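Local atomic coordinates of allergen Aed a 2 (Aedes aegypti, PDB entry 3DXL), a protein that binds and sequesters host biogenic amines and leukotrienes in two separate pockets, thereby modulating blood feeding by female mosquitoes. Residues A[10-15]-A[52-57]; A[35-40]-A[123-128]; A[74-79]-A[127-132]; A[90-95]-A[118-123]. All blocks are in the same frame, centred on the assembly; numbering follows the deposited sequence.

Contact 1 (A[10-15]-A[52-57]); sequences LFIFTR and KCVLVR
F11, with CG anti to its backbone N (chi1 -179°), brings one ring edge to R57, whose NH1 lies near the ring plane 3.7 Å from F11 CE2. On the next residue, I12 puts both branches against the root of R57: CG1 and CG2 of I12 each come to 3.8 Å from R57 CB, the two side chains sliding past one another in opposite directions. F13 points away from helix 45-58 at its root, yet its ring returns so that CE1, at the ring edge, meets V54 CG1 at 3.8 Å. R15 closes the walk. Its CG, anti to the backbone N, lies over one face of the R57 guanidinium, and bends at chi2 and chi3 then bring R15 NH1 to 3.6 Å from R57 NH2. The two guanidinium planes stand 86° apart, and water 1 accepts from both groups, weakly from R57; the like charges are probably eased further by E210, which pairs with R15 NH2. In this N-terminal PBP/GOBP-type domain the axes of 10-15 and 52-57 approach to 9.3 Å, near antiparallel at 152°. The C16-C53 disulfide staples helix 6-20 to helix 45-58, helix 257-271 covers F11 and R15, and helix 106-119 backs L55.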
loop_
_atom_site.group_PDB
_atom_site.type_symbol
_atom_site.label_atom_id
_atom_site.label_comp_id
_atom_site.label_asym_id
_atom_site.label_seq_id
_atom_site.Cartn_x
_atom_site.Cartn_y
_atom_site.Cartn_z
ATOM N N LEU A 10 6.713 -1.419 -2.921
ATOM C CA LEU A 10 6.003 -2.424 -3.699
ATOM C C LEU A 10 4.517 -2.063 -3.767
ATOM O O LEU A 10 3.881 -2.172 -4.823
ATOM C CB LEU A 10 6.188 -3.825 -3.108
ATOM C CG LEU A 10 5.559 -4.975 -3.899
ATOM C CD1 LEU A 10 6.203 -5.167 -5.291
ATOM C CD2 LEU A 10 5.647 -6.242 -3.080
ATOM N N PHE A 11 3.954 -1.626 -2.638
ATOM C CA PHE A 11 2.565 -1.201 -2.625
ATOM C C PHE A 11 2.337 -0.055 -3.616
ATOM O O PHE A 11 1.383 -0.084 -4.390
ATOM C CB PHE A 11 2.119 -0.785 -1.228
ATOM C CG PHE A 11 0.694 -0.357 -1.190
ATOM C CD1 PHE A 11 -0.326 -1.305 -1.173
ATOM C CD2 PHE A 11 0.359 0.987 -1.237
ATOM C CE1 PHE A 11 -1.664 -0.914 -1.186
ATOM C CE2 PHE A 11 -0.972 1.391 -1.245
ATOM C CZ PHE A 11 -1.985 0.434 -1.217
ATOM N N ILE A 12 3.195 0.959 -3.566
ATOM C CA ILE A 12 3.080 2.100 -4.477
ATOM C C ILE A 12 3.148 1.676 -5.941
ATOM O O ILE A 12 2.277 2.022 -6.738
ATOM C CB ILE A 12 4.148 3.184 -4.168
ATOM C CG1 ILE A 12 3.809 3.889 -2.851
ATOM C CG2 ILE A 12 4.254 4.188 -5.328
ATOM C CD1 ILE A 12 4.917 4.774 -2.300
ATOM N N PHE A 13 4.178 0.912 -6.298
ATOM C CA PHE A 13 4.341 0.558 -7.698
ATOM C C PHE A 13 3.151 -0.265 -8.195
ATOM O O PHE A 13 2.592 -0.002 -9.260
ATOM C CB PHE A 13 5.648 -0.210 -7.953
ATOM C CG PHE A 13 6.914 0.533 -7.543
ATOM C CD1 PHE A 13 7.043 1.903 -7.722
ATOM C CD2 PHE A 13 7.969 -0.167 -6.967
ATOM C CE1 PHE A 13 8.219 2.561 -7.345
ATOM C CE2 PHE A 13 9.143 0.483 -6.586
ATOM C CZ PHE A 13 9.255 1.839 -6.772
ATOM N N THR A 14 2.768 -1.278 -7.419
ATOM C CA THR A 14 1.681 -2.152 -7.851
ATOM C C THR A 14 0.326 -1.451 -7.881
ATOM O O THR A 14 -0.454 -1.691 -8.806
ATOM C CB THR A 14 1.619 -3.469 -7.044
ATOM O OG1 THR A 14 1.459 -3.181 -5.652
ATOM C CG2 THR A 14 2.884 -4.290 -7.277
ATOM N N ARG A 15 0.049 -0.587 -6.900
ATOM C CA ARG A 15 -1.186 0.197 -6.914
ATOM C C ARG A 15 -1.239 1.103 -8.146
ATOM O O ARG A 15 -2.254 1.178 -8.837
ATOM C CB ARG A 15 -1.353 1.015 -5.629
ATOM C CG ARG A 15 -2.499 2.030 -5.643
ATOM C CD ARG A 15 -3.889 1.409 -5.875
ATOM N NE ARG A 15 -4.248 0.410 -4.867
ATOM C CZ ARG A 15 -4.777 0.699 -3.683
ATOM N NH1 ARG A 15 -5.047 1.955 -3.340
ATOM N NH2 ARG A 15 -5.050 -0.286 -2.837
ATOM N N LYS A 52 3.097 9.721 -13.005
ATOM C CA LYS A 52 2.610 10.739 -12.078
ATOM C C LYS A 52 2.157 10.097 -10.764
ATOM O O LYS A 52 2.449 10.605 -9.687
ATOM C CB LYS A 52 1.476 11.575 -12.685
ATOM C CG LYS A 52 0.938 12.640 -11.730
ATOM C CD LYS A 52 -0.389 13.242 -12.186
ATOM C CE LYS A 52 -1.149 13.847 -10.998
ATOM N NZ LYS A 52 -2.398 14.552 -11.386
ATOM N N CYS A 53 1.431 8.984 -10.862
ATOM C CA CYS A 53 0.951 8.263 -9.676
ATOM C C CYS A 53 2.093 7.901 -8.730
ATOM O O CYS A 53 2.014 8.140 -7.523
ATOM C CB CYS A 53 0.195 7.004 -10.109
ATOM S SG CYS A 53 -0.466 5.954 -8.782
ATOM N N VAL A 54 3.157 7.326 -9.282
ATOM C CA VAL A 54 4.290 6.924 -8.467
ATOM C C VAL A 54 4.959 8.144 -7.832
ATOM O O VAL A 54 5.302 8.143 -6.651
ATOM C CB VAL A 54 5.314 6.112 -9.295
ATOM C CG1 VAL A 54 6.587 5.840 -8.498
ATOM C CG2 VAL A 54 4.709 4.804 -9.785
ATOM N N LEU A 55 5.135 9.196 -8.625
ATOM C CA LEU A 55 5.765 10.416 -8.127
ATOM C C LEU A 55 4.962 11.081 -7.008
ATOM O O LEU A 55 5.530 11.614 -6.055
ATOM C CB LEU A 55 6.002 11.395 -9.280
ATOM C CG LEU A 55 7.040 10.924 -10.304
ATOM C CD1 LEU A 55 6.939 11.719 -11.596
ATOM C CD2 LEU A 55 8.466 10.975 -9.744
ATOM N N VAL A 56 3.640 11.044 -7.125
ATOM C CA VAL A 56 2.770 11.616 -6.099
ATOM C C VAL A 56 2.794 10.783 -4.817
ATOM O O VAL A 56 2.941 11.325 -3.723
ATOM C CB VAL A 56 1.338 11.815 -6.628
ATOM C CG1 VAL A 56 0.377 12.186 -5.504
ATOM C CG2 VAL A 56 1.341 12.896 -7.701
ATOM N N ARG A 57 2.683 9.464 -4.950
ATOM C CA ARG A 57 2.675 8.615 -3.749
ATOM C C ARG A 57 4.012 8.634 -3.002
ATOM O O ARG A 57 4.054 8.507 -1.781
ATOM C CB ARG A 57 2.241 7.181 -4.075
ATOM C CG ARG A 57 0.741 7.035 -4.301
ATOM C CD ARG A 57 0.337 5.567 -4.324
ATOM N NE ARG A 57 -1.115 5.405 -4.259
ATOM C CZ ARG A 57 -1.813 5.165 -3.150
ATOM N NH1 ARG A 57 -1.214 5.004 -1.975
ATOM N NH2 ARG A 57 -3.129 5.046 -3.222
HETATM O O HOH W 1 -5.633 4.638 -4.564
#

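Contact 2 (A[35-40]-A[123-128]); sequences KEWINE and TSKNLF
W37, a residue that binds leukotriene E4, lays its indole along K125, and the lysine is best followed outward from the helix. K125 CA already sits over the six-membered ring, 3.6 Å from its centroid and 17° off the normal, a CH-pi contact. CB lies over the rim at W37 CE3, and CG, anti to the backbone N (chi1 -172°), stands over the centre of the indole, 3.8 Å from W37 CD2. CD moves on above the pyrrole side to W37 CG, and CE settles 3.5 Å from W37 CD1. The chain, extended to this point, turns at chi4 (-74°), so NZ is 5.0 Å from the five-membered ring centroid, at most a weak cation-pi attraction. The ammonium finds better partners in G130 O and in water 2, which accepts from K125 NZ at 2.8 Å and donates to E36 OE1.

Beyond the lysine, F128 CB reaches the indole edge at CH2, and S124 OG lies 3.6 Å from W37 CZ3 while bonding back to K121 O. The indole is presented by a backbone of positive phi: W37 is the C-prime residue of the Schellman motif that ends helix 27-34. The contact thus joins the loop after that helix to the C-terminal end of helix 121-127. The ring of F13 on helix 6-20 meets W37 at a steep angle, K121 and H117 hold the W37 carbonyl, and helix 71-79 packs against L127 and F128.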
loop_
_atom_site.group_PDB
_atom_site.type_symbol
_atom_site.label_atom_id
_atom_site.label_comp_id
_atom_site.label_asym_id
_atom_site.label_seq_id
_atom_site.Cartn_x
_atom_site.Cartn_y
_atom_site.Cartn_z
ATOM N N LYS A 35 7.420 -2.682 -14.808
ATOM C CA LYS A 35 7.977 -3.489 -13.706
ATOM C C LYS A 35 9.479 -3.336 -13.585
ATOM O O LYS A 35 10.021 -3.398 -12.478
ATOM C CB LYS A 35 7.673 -4.976 -13.887
ATOM C CG LYS A 35 6.255 -5.379 -13.610
ATOM C CD LYS A 35 6.145 -6.892 -13.468
ATOM C CE LYS A 35 7.125 -7.645 -14.361
ATOM N NZ LYS A 35 7.020 -9.115 -14.149
ATOM N N GLU A 36 10.135 -3.160 -14.731
ATOM C CA GLU A 36 11.589 -3.088 -14.818
ATOM C C GLU A 36 12.107 -1.650 -14.809
ATOM O O GLU A 36 13.263 -1.395 -15.173
ATOM C CB GLU A 36 12.077 -3.826 -16.072
ATOM C CG GLU A 36 11.659 -5.306 -16.154
ATOM C CD GLU A 36 12.069 -6.129 -14.937
ATOM O OE1 GLU A 36 13.229 -6.009 -14.491
ATOM O OE2 GLU A 36 11.231 -6.910 -14.434
ATOM N N TRP A 37 11.255 -0.716 -14.384
ATOM C CA TRP A 37 11.614 0.704 -14.316
ATOM C C TRP A 37 11.849 1.322 -15.707
ATOM O O TRP A 37 12.587 2.294 -15.859
ATOM C CB TRP A 37 12.810 0.915 -13.372
ATOM C CG TRP A 37 12.453 0.788 -11.912
ATOM C CD1 TRP A 37 11.939 -0.316 -11.270
ATOM C CD2 TRP A 37 12.587 1.801 -10.917
ATOM N NE1 TRP A 37 11.747 -0.036 -9.941
ATOM C CE2 TRP A 37 12.132 1.255 -9.694
ATOM C CE3 TRP A 37 13.041 3.126 -10.938
ATOM C CZ2 TRP A 37 12.133 1.989 -8.503
ATOM C CZ3 TRP A 37 13.039 3.855 -9.762
ATOM C CH2 TRP A 37 12.578 3.287 -8.558
ATOM N N ILE A 38 11.196 0.749 -16.715
ATOM C CA ILE A 38 11.230 1.277 -18.069
ATOM C C ILE A 38 9.885 1.967 -18.299
ATOM O O ILE A 38 8.860 1.304 -18.508
ATOM C CB ILE A 38 11.494 0.159 -19.110
ATOM C CG1 ILE A 38 12.813 -0.574 -18.813
ATOM C CG2 ILE A 38 11.521 0.726 -20.516
ATOM C CD1 ILE A 38 13.016 -1.848 -19.639
ATOM N N ASN A 39 9.888 3.293 -18.219
ATOM C CA ASN A 39 8.642 4.044 -18.299
ATOM C C ASN A 39 8.319 4.374 -19.744
ATOM O O ASN A 39 8.551 5.488 -20.210
ATOM C CB ASN A 39 8.705 5.299 -17.430
ATOM C CG ASN A 39 8.745 4.980 -15.946
ATOM O OD1 ASN A 39 8.295 3.912 -15.510
ATOM N ND2 ASN A 39 9.281 5.906 -15.159
ATOM N N GLU A 40 7.798 3.366 -20.439
ATOM C CA GLU A 40 7.525 3.428 -21.864
ATOM C C GLU A 40 6.186 2.754 -22.139
ATOM O O GLU A 40 5.778 1.864 -21.379
ATOM C CB GLU A 40 8.628 2.710 -22.649
ATOM C CG GLU A 40 9.974 3.429 -22.626
ATOM C CD GLU A 40 11.098 2.626 -23.247
ATOM O OE1 GLU A 40 10.848 1.540 -23.806
ATOM O OE2 GLU A 40 12.256 3.090 -23.163
ATOM N N THR A 123 20.458 5.166 -9.605
ATOM C CA THR A 123 20.444 5.819 -8.313
ATOM C C THR A 123 19.053 5.703 -7.691
ATOM O O THR A 123 18.901 5.291 -6.527
ATOM C CB THR A 123 20.831 7.301 -8.452
ATOM O OG1 THR A 123 22.117 7.396 -9.079
ATOM C CG2 THR A 123 20.870 7.990 -7.095
ATOM N N SER A 124 18.042 6.059 -8.473
ATOM C CA SER A 124 16.661 6.065 -7.977
ATOM C C SER A 124 16.114 4.656 -7.741
ATOM O O SER A 124 15.458 4.404 -6.727
ATOM C CB SER A 124 15.767 6.867 -8.923
ATOM O OG SER A 124 15.644 6.240 -10.173
ATOM N N LYS A 125 16.424 3.744 -8.654
ATOM C CA LYS A 125 16.006 2.348 -8.551
ATOM C C LYS A 125 16.613 1.691 -7.316
ATOM O O LYS A 125 15.926 0.996 -6.570
ATOM C CB LYS A 125 16.400 1.603 -9.825
ATOM C CG LYS A 125 15.876 0.197 -9.953
ATOM C CD LYS A 125 16.056 -0.280 -11.389
ATOM C CE LYS A 125 15.249 -1.528 -11.664
ATOM N NZ LYS A 125 15.858 -2.716 -11.043
ATOM N N ASN A 126 17.902 1.913 -7.081
ATOM C CA ASN A 126 18.534 1.378 -5.880
ATOM C C ASN A 126 17.944 1.942 -4.596
ATOM O O ASN A 126 17.671 1.198 -3.645
ATOM C CB ASN A 126 20.042 1.619 -5.914
ATOM C CG ASN A 126 20.753 0.744 -6.924
ATOM O OD1 ASN A 126 20.150 -0.083 -7.595
ATOM N ND2 ASN A 126 22.064 0.941 -7.044
ATOM N N LEU A 127 17.735 3.250 -4.564
ATOM C CA LEU A 127 17.288 3.932 -3.356
ATOM C C LEU A 127 15.869 3.567 -2.944
ATOM O O LEU A 127 15.562 3.509 -1.747
ATOM C CB LEU A 127 17.373 5.439 -3.561
ATOM C CG LEU A 127 17.376 6.368 -2.355
ATOM C CD1 LEU A 127 18.455 5.964 -1.369
ATOM C CD2 LEU A 127 17.637 7.781 -2.835
ATOM N N PHE A 128 15.011 3.365 -3.936
ATOM C CA PHE A 128 13.589 3.162 -3.699
ATOM C C PHE A 128 13.171 1.711 -3.897
ATOM O O PHE A 128 12.033 1.419 -4.287
ATOM C CB PHE A 128 12.778 4.134 -4.541
ATOM C CG PHE A 128 12.823 5.532 -4.025
ATOM C CD1 PHE A 128 12.039 5.907 -2.935
ATOM C CD2 PHE A 128 13.674 6.477 -4.592
ATOM C CE1 PHE A 128 12.079 7.200 -2.432
ATOM C CE2 PHE A 128 13.723 7.771 -4.093
ATOM C CZ PHE A 128 12.926 8.141 -3.016
HETATM O O HOH W 2 14.303 -4.605 -12.433
#

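Contact 3 (A[74-79]-A[127-132]); sequences QEQFKA and LFHGNK
Q76 leaves helix 71-79 with CG anti to its backbone N and then bends at chi2 (70°), turning its carboxamide along the end of helix 121-127. NE2 donates to L127 O at 3.0 Å, with an N-H...O angle of 162°; the oxygen lies in the amide plane and is approached in its own carbonyl plane, on a lone pair. The anti first torsion sets Q76 CG over one face of the F128 ring, 4.0 Å from its centroid and toward the rim, and the chi2 bend lays the amide almost parallel to the ring, 12° between the planes. OE1 is taken by F4 N, so both ends of the amide are engaged and its rotation is fixed.

Such a side-chain bond to a carbonyl of the last helical turn ties the helix end to a neighbouring helix, here within the N-terminal PBP/GOBP-type domain whose pocket takes up lipids. The chain leaves helix 121-127 at F128 and passes through G130, a leukotriene E4-binding residue, to N131, which caps helix 132-142. L127 slides past Q76, their CG atoms 3.6 Å apart, and sends CD1 to the backbone of F77, 3.7 Å from F77 CA. H129 stands across the amide, its ring turned steeply against that of Q76's carboxamide plane, and its NE2 is bonded to O of F4, near the N-terminus.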
loop_
_atom_site.group_PDB
_atom_site.type_symbol
_atom_site.label_atom_id
_atom_site.label_comp_id
_atom_site.label_asym_id
_atom_site.label_seq_id
_atom_site.Cartn_x
_atom_site.Cartn_y
_atom_site.Cartn_z
ATOM N N GLN A 74 16.501 12.573 0.204
ATOM C CA GLN A 74 17.383 12.643 1.369
ATOM C C GLN A 74 16.852 11.816 2.548
ATOM O O GLN A 74 17.630 11.156 3.236
ATOM C CB GLN A 74 17.648 14.093 1.778
ATOM C CG GLN A 74 18.391 14.930 0.715
ATOM C CD GLN A 74 19.775 14.389 0.331
ATOM O OE1 GLN A 74 20.445 13.700 1.113
ATOM N NE2 GLN A 74 20.213 14.719 -0.883
ATOM N N GLU A 75 15.531 11.826 2.759
ATOM C CA GLU A 75 14.917 11.005 3.802
ATOM C C GLU A 75 15.165 9.528 3.528
ATOM O O GLU A 75 15.511 8.759 4.429
ATOM C CB GLU A 75 13.409 11.271 3.902
ATOM C CG GLU A 75 13.036 12.560 4.614
ATOM C CD GLU A 75 13.585 12.636 6.033
ATOM O OE1 GLU A 75 13.410 11.668 6.807
ATOM O OE2 GLU A 75 14.199 13.669 6.363
ATOM N N GLN A 76 15.004 9.142 2.264
ATOM C CA GLN A 76 15.206 7.769 1.850
ATOM C C GLN A 76 16.649 7.305 2.064
ATOM O O GLN A 76 16.896 6.217 2.586
ATOM C CB GLN A 76 14.769 7.590 0.396
ATOM C CG GLN A 76 14.666 6.148 -0.056
ATOM C CD GLN A 76 13.504 5.389 0.566
ATOM O OE1 GLN A 76 12.712 5.941 1.327
ATOM N NE2 GLN A 76 13.414 4.118 0.242
ATOM N N PHE A 77 17.600 8.138 1.658
ATOM C CA PHE A 77 19.017 7.813 1.794
ATOM C C PHE A 77 19.459 7.756 3.263
ATOM O O PHE A 77 20.278 6.923 3.633
ATOM C CB PHE A 77 19.847 8.813 0.980
ATOM C CG PHE A 77 21.327 8.537 0.966
ATOM C CD1 PHE A 77 21.827 7.256 0.769
ATOM C CD2 PHE A 77 22.225 9.594 1.100
ATOM C CE1 PHE A 77 23.210 7.034 0.742
ATOM C CE2 PHE A 77 23.600 9.379 1.069
ATOM C CZ PHE A 77 24.093 8.105 0.886
ATOM N N LYS A 78 18.912 8.646 4.082
ATOM C CA LYS A 78 19.173 8.621 5.526
ATOM C C LYS A 78 18.748 7.288 6.148
ATOM O O LYS A 78 19.463 6.720 6.975
ATOM C CB LYS A 78 18.461 9.784 6.210
ATOM C CG LYS A 78 18.680 9.879 7.711
ATOM C CD LYS A 78 17.937 11.075 8.281
ATOM C CE LYS A 78 18.353 11.370 9.710
ATOM N NZ LYS A 78 17.590 12.524 10.258
ATOM N N ALA A 79 17.584 6.797 5.728
ATOM C CA ALA A 79 17.054 5.527 6.221
ATOM C C ALA A 79 17.798 4.325 5.648
ATOM O O ALA A 79 17.900 3.281 6.299
ATOM C CB ALA A 79 15.570 5.420 5.915
ATOM N N LEU A 127 17.735 3.250 -4.564
ATOM C CA LEU A 127 17.288 3.932 -3.356
ATOM C C LEU A 127 15.869 3.567 -2.944
ATOM O O LEU A 127 15.562 3.509 -1.747
ATOM C CB LEU A 127 17.373 5.439 -3.561
ATOM C CG LEU A 127 17.376 6.368 -2.355
ATOM C CD1 LEU A 127 18.455 5.964 -1.369
ATOM C CD2 LEU A 127 17.637 7.781 -2.835
ATOM N N PHE A 128 15.011 3.365 -3.936
ATOM C CA PHE A 128 13.589 3.162 -3.699
ATOM C C PHE A 128 13.171 1.711 -3.897
ATOM O O PHE A 128 12.033 1.419 -4.287
ATOM C CB PHE A 128 12.778 4.134 -4.541
ATOM C CG PHE A 128 12.823 5.532 -4.025
ATOM C CD1 PHE A 128 12.039 5.907 -2.935
ATOM C CD2 PHE A 128 13.674 6.477 -4.592
ATOM C CE1 PHE A 128 12.079 7.200 -2.432
ATOM C CE2 PHE A 128 13.723 7.771 -4.093
ATOM C CZ PHE A 128 12.926 8.141 -3.016
ATOM N N HIS A 129 14.096 0.802 -3.589
ATOM C CA HIS A 129 13.792 -0.640 -3.451
ATOM C C HIS A 129 13.337 -1.277 -4.757
ATOM O O HIS A 129 12.467 -2.157 -4.762
ATOM C CB HIS A 129 12.795 -0.917 -2.308
ATOM C CG HIS A 129 13.193 -0.299 -1.011
ATOM N ND1 HIS A 129 14.399 -0.569 -0.395
ATOM C CD2 HIS A 129 12.545 0.578 -0.212
ATOM C CE1 HIS A 129 14.477 0.124 0.728
ATOM N NE2 HIS A 129 13.361 0.823 0.865
ATOM N N GLY A 130 13.940 -0.827 -5.856
ATOM C CA GLY A 130 13.727 -1.402 -7.170
ATOM C C GLY A 130 14.834 -2.344 -7.606
ATOM O O GLY A 130 14.675 -3.054 -8.592
ATOM N N ASN A 131 15.955 -2.351 -6.884
ATOM C CA ASN A 131 17.062 -3.255 -7.198
ATOM C C ASN A 131 16.753 -4.630 -6.613
ATOM O O ASN A 131 16.700 -4.796 -5.396
ATOM C CB ASN A 131 18.386 -2.701 -6.660
ATOM C CG ASN A 131 19.586 -3.571 -7.015
ATOM O OD1 ASN A 131 19.580 -4.781 -6.801
ATOM N ND2 ASN A 131 20.626 -2.947 -7.554
ATOM N N LYS A 132 16.539 -5.614 -7.482
ATOM C CA LYS A 132 16.102 -6.944 -7.053
ATOM C C LYS A 132 17.050 -7.601 -6.054
ATOM O O LYS A 132 16.609 -8.139 -5.038
ATOM C CB LYS A 132 15.893 -7.857 -8.261
ATOM C CG LYS A 132 14.731 -7.432 -9.139
ATOM C CD LYS A 132 14.603 -8.324 -10.352
ATOM C CE LYS A 132 13.540 -7.793 -11.298
ATOM N NZ LYS A 132 13.533 -8.530 -12.591
#

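Contact 4 (A[90-95]-A[118-123]); sequences EAYANA and KAHKDT
One face of the H120 imidazole lies against the backbone of helix 86-97: Y92 CA stands over it, offset toward the rim, 3.8 Å from the ring centroid and 20° off the normal, a CH-pi contact. Around the same ring, Y92 CA is 3.6 Å from H120 ND1, A91 O is 3.6 Å from H120 CE1, and A95 CB is 3.6 Å from H120 NE2, the last two approaching obliquely. The phenol of Y92 is nearly parallel to the imidazole, its plane tilted by 27°, but the rings are slid so far apart, 5.8 Å between centroids, that they barely overlap. Y92 CG is anti to its backbone N (chi1 172°), which carries the phenol alongside H120 CB, 3.7 Å from Y92 CD1. The methyl CG2 of T123 approaches obliquely, 3.8 Å from Y92 CB and 4.0 Å from the ring atom Y92 CD2.

H120 sits where the chain turns from helix 106-119 into helix 121-127, at the N-cap position of the latter, so the imidazole packs at the junction of two helices against a third. Y113 of helix 106-119 takes the Y92 hydroxyl, which also bonds to a glycerol probably from the crystallisation liquor. No hydrogen bond crosses the two segments, so the contact rests on van der Waals and CH-pi packing with little ring overlap, while the polar end of Y92 is satisfied by Y113.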
loop_
_atom_site.group_PDB
_atom_site.type_symbol
_atom_site.label_atom_id
_atom_site.label_comp_id
_atom_site.label_asym_id
_atom_site.label_seq_id
_atom_site.Cartn_x
_atom_site.Cartn_y
_atom_site.Cartn_z
ATOM N N GLU A 90 23.134 12.837 -4.130
ATOM C CA GLU A 90 23.110 14.292 -4.215
ATOM C C GLU A 90 22.862 14.796 -5.642
ATOM O O GLU A 90 22.096 15.744 -5.834
ATOM C CB GLU A 90 24.374 14.906 -3.590
ATOM C CG GLU A 90 24.332 14.815 -2.061
ATOM C CD GLU A 90 25.619 15.191 -1.351
ATOM O OE1 GLU A 90 26.688 15.271 -1.995
ATOM O OE2 GLU A 90 25.545 15.382 -0.117
ATOM N N ALA A 91 23.472 14.140 -6.633
ATOM C CA ALA A 91 23.258 14.506 -8.041
ATOM C C ALA A 91 21.786 14.311 -8.437
ATOM O O ALA A 91 21.210 15.146 -9.129
ATOM C CB ALA A 91 24.179 13.709 -8.954
ATOM N N TYR A 92 21.177 13.224 -7.958
ATOM C CA TYR A 92 19.776 12.922 -8.227
ATOM C C TYR A 92 18.874 13.947 -7.540
ATOM O O TYR A 92 17.971 14.518 -8.164
ATOM C CB TYR A 92 19.484 11.484 -7.779
ATOM C CG TYR A 92 18.039 11.020 -7.796
ATOM C CD1 TYR A 92 17.156 11.414 -8.796
ATOM C CD2 TYR A 92 17.573 10.147 -6.811
ATOM C CE1 TYR A 92 15.839 10.961 -8.802
ATOM C CE2 TYR A 92 16.258 9.692 -6.809
ATOM C CZ TYR A 92 15.401 10.100 -7.801
ATOM O OH TYR A 92 14.100 9.633 -7.789
ATOM N N ALA A 93 19.131 14.209 -6.262
ATOM C CA ALA A 93 18.349 15.202 -5.535
ATOM C C ALA A 93 18.454 16.584 -6.191
ATOM O O ALA A 93 17.455 17.290 -6.338
ATOM C CB ALA A 93 18.782 15.268 -4.082
ATOM N N ASN A 94 19.672 16.959 -6.586
ATOM C CA ASN A 94 19.901 18.219 -7.294
ATOM C C ASN A 94 19.096 18.328 -8.587
ATOM O O ASN A 94 18.493 19.367 -8.853
ATOM C CB ASN A 94 21.396 18.427 -7.573
ATOM C CG ASN A 94 22.174 18.792 -6.328
ATOM O OD1 ASN A 94 21.603 19.207 -5.319
ATOM N ND2 ASN A 94 23.495 18.642 -6.394
ATOM N N ALA A 95 19.086 17.260 -9.384
ATOM C CA ALA A 95 18.307 17.241 -10.627
ATOM C C ALA A 95 16.809 17.441 -10.362
ATOM O O ALA A 95 16.133 18.170 -11.085
ATOM C CB ALA A 95 18.564 15.962 -11.403
ATOM N N LYS A 118 15.757 8.847 -16.421
ATOM C CA LYS A 118 16.761 8.205 -17.258
ATOM C C LYS A 118 18.196 8.538 -16.833
ATOM O O LYS A 118 19.046 7.646 -16.805
ATOM C CB LYS A 118 16.522 8.522 -18.730
ATOM C CG LYS A 118 15.192 7.983 -19.267
ATOM C CD LYS A 118 15.172 7.918 -20.793
ATOM C CE LYS A 118 15.288 9.295 -21.407
ATOM N NZ LYS A 118 15.094 9.241 -22.874
ATOM N N ALA A 119 18.424 9.791 -16.442
ATOM C CA ALA A 119 19.768 10.247 -16.063
ATOM C C ALA A 119 20.181 9.706 -14.699
ATOM O O ALA A 119 21.368 9.673 -14.378
ATOM C CB ALA A 119 19.827 11.743 -16.057
ATOM N N HIS A 120 19.199 9.296 -13.894
ATOM C CA HIS A 120 19.455 8.816 -12.536
ATOM C C HIS A 120 18.750 7.502 -12.265
ATOM O O HIS A 120 18.377 7.225 -11.125
ATOM C CB HIS A 120 19.070 9.891 -11.520
ATOM C CG HIS A 120 19.811 11.173 -11.735
ATOM N ND1 HIS A 120 21.058 11.411 -11.198
ATOM C CD2 HIS A 120 19.499 12.269 -12.467
ATOM C CE1 HIS A 120 21.487 12.596 -11.600
ATOM N NE2 HIS A 120 20.562 13.137 -12.371
ATOM N N LYS A 121 18.612 6.679 -13.301
ATOM C CA LYS A 121 17.842 5.442 -13.192
ATOM C C LYS A 121 18.362 4.530 -12.096
ATOM O O LYS A 121 17.600 4.147 -11.213
ATOM C CB LYS A 121 17.786 4.696 -14.528
ATOM C CG LYS A 121 16.803 3.522 -14.503
ATOM C CD LYS A 121 16.531 2.952 -15.885
ATOM C CE LYS A 121 15.483 3.764 -16.626
ATOM N NZ LYS A 121 14.757 2.929 -17.621
ATOM N N ASP A 122 19.644 4.182 -12.133
ATOM C CA ASP A 122 20.211 3.287 -11.132
ATOM C C ASP A 122 20.184 3.872 -9.728
ATOM O O ASP A 122 19.915 3.159 -8.767
ATOM C CB ASP A 122 21.633 2.881 -11.518
ATOM C CG ASP A 122 21.658 1.776 -12.545
ATOM O OD1 ASP A 122 20.795 0.873 -12.490
ATOM O OD2 ASP A 122 22.562 1.798 -13.402
ATOM N N THR A 123 20.458 5.166 -9.605
ATOM C CA THR A 123 20.444 5.819 -8.313
ATOM C C THR A 123 19.053 5.703 -7.691
ATOM O O THR A 123 18.901 5.291 -6.527
ATOM C CB THR A 123 20.831 7.301 -8.452
ATOM O OG1 THR A 123 22.117 7.396 -9.079
ATOM C CG2 THR A 123 20.870 7.990 -7.095
#

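All four contacts lie in the N-terminal half of the chain, the part that takes up lipids. Contacts 2, 3 and 4 cluster with centres 11 to 12 Å apart and converge on helix 121-127 and the loop beyond it: contacts 2 and 3 share L127 and F128, and contacts 2 and 4 share T123. Contact 1 pairs helices 6-20 and 45-58 about 12 Å from contact 2 (between centres), touching it where F13 CZ meets W37 CZ2 at 3.4 Å. Along the chain contact 1 crosses contact 2, while contact 4 is nested within contacts 2 and 3. Contacts 1, 2 and 3 bring segments far apart in sequence together at W37 and G130, two leukotriene E4-binding residues, with contact 4 packing behind.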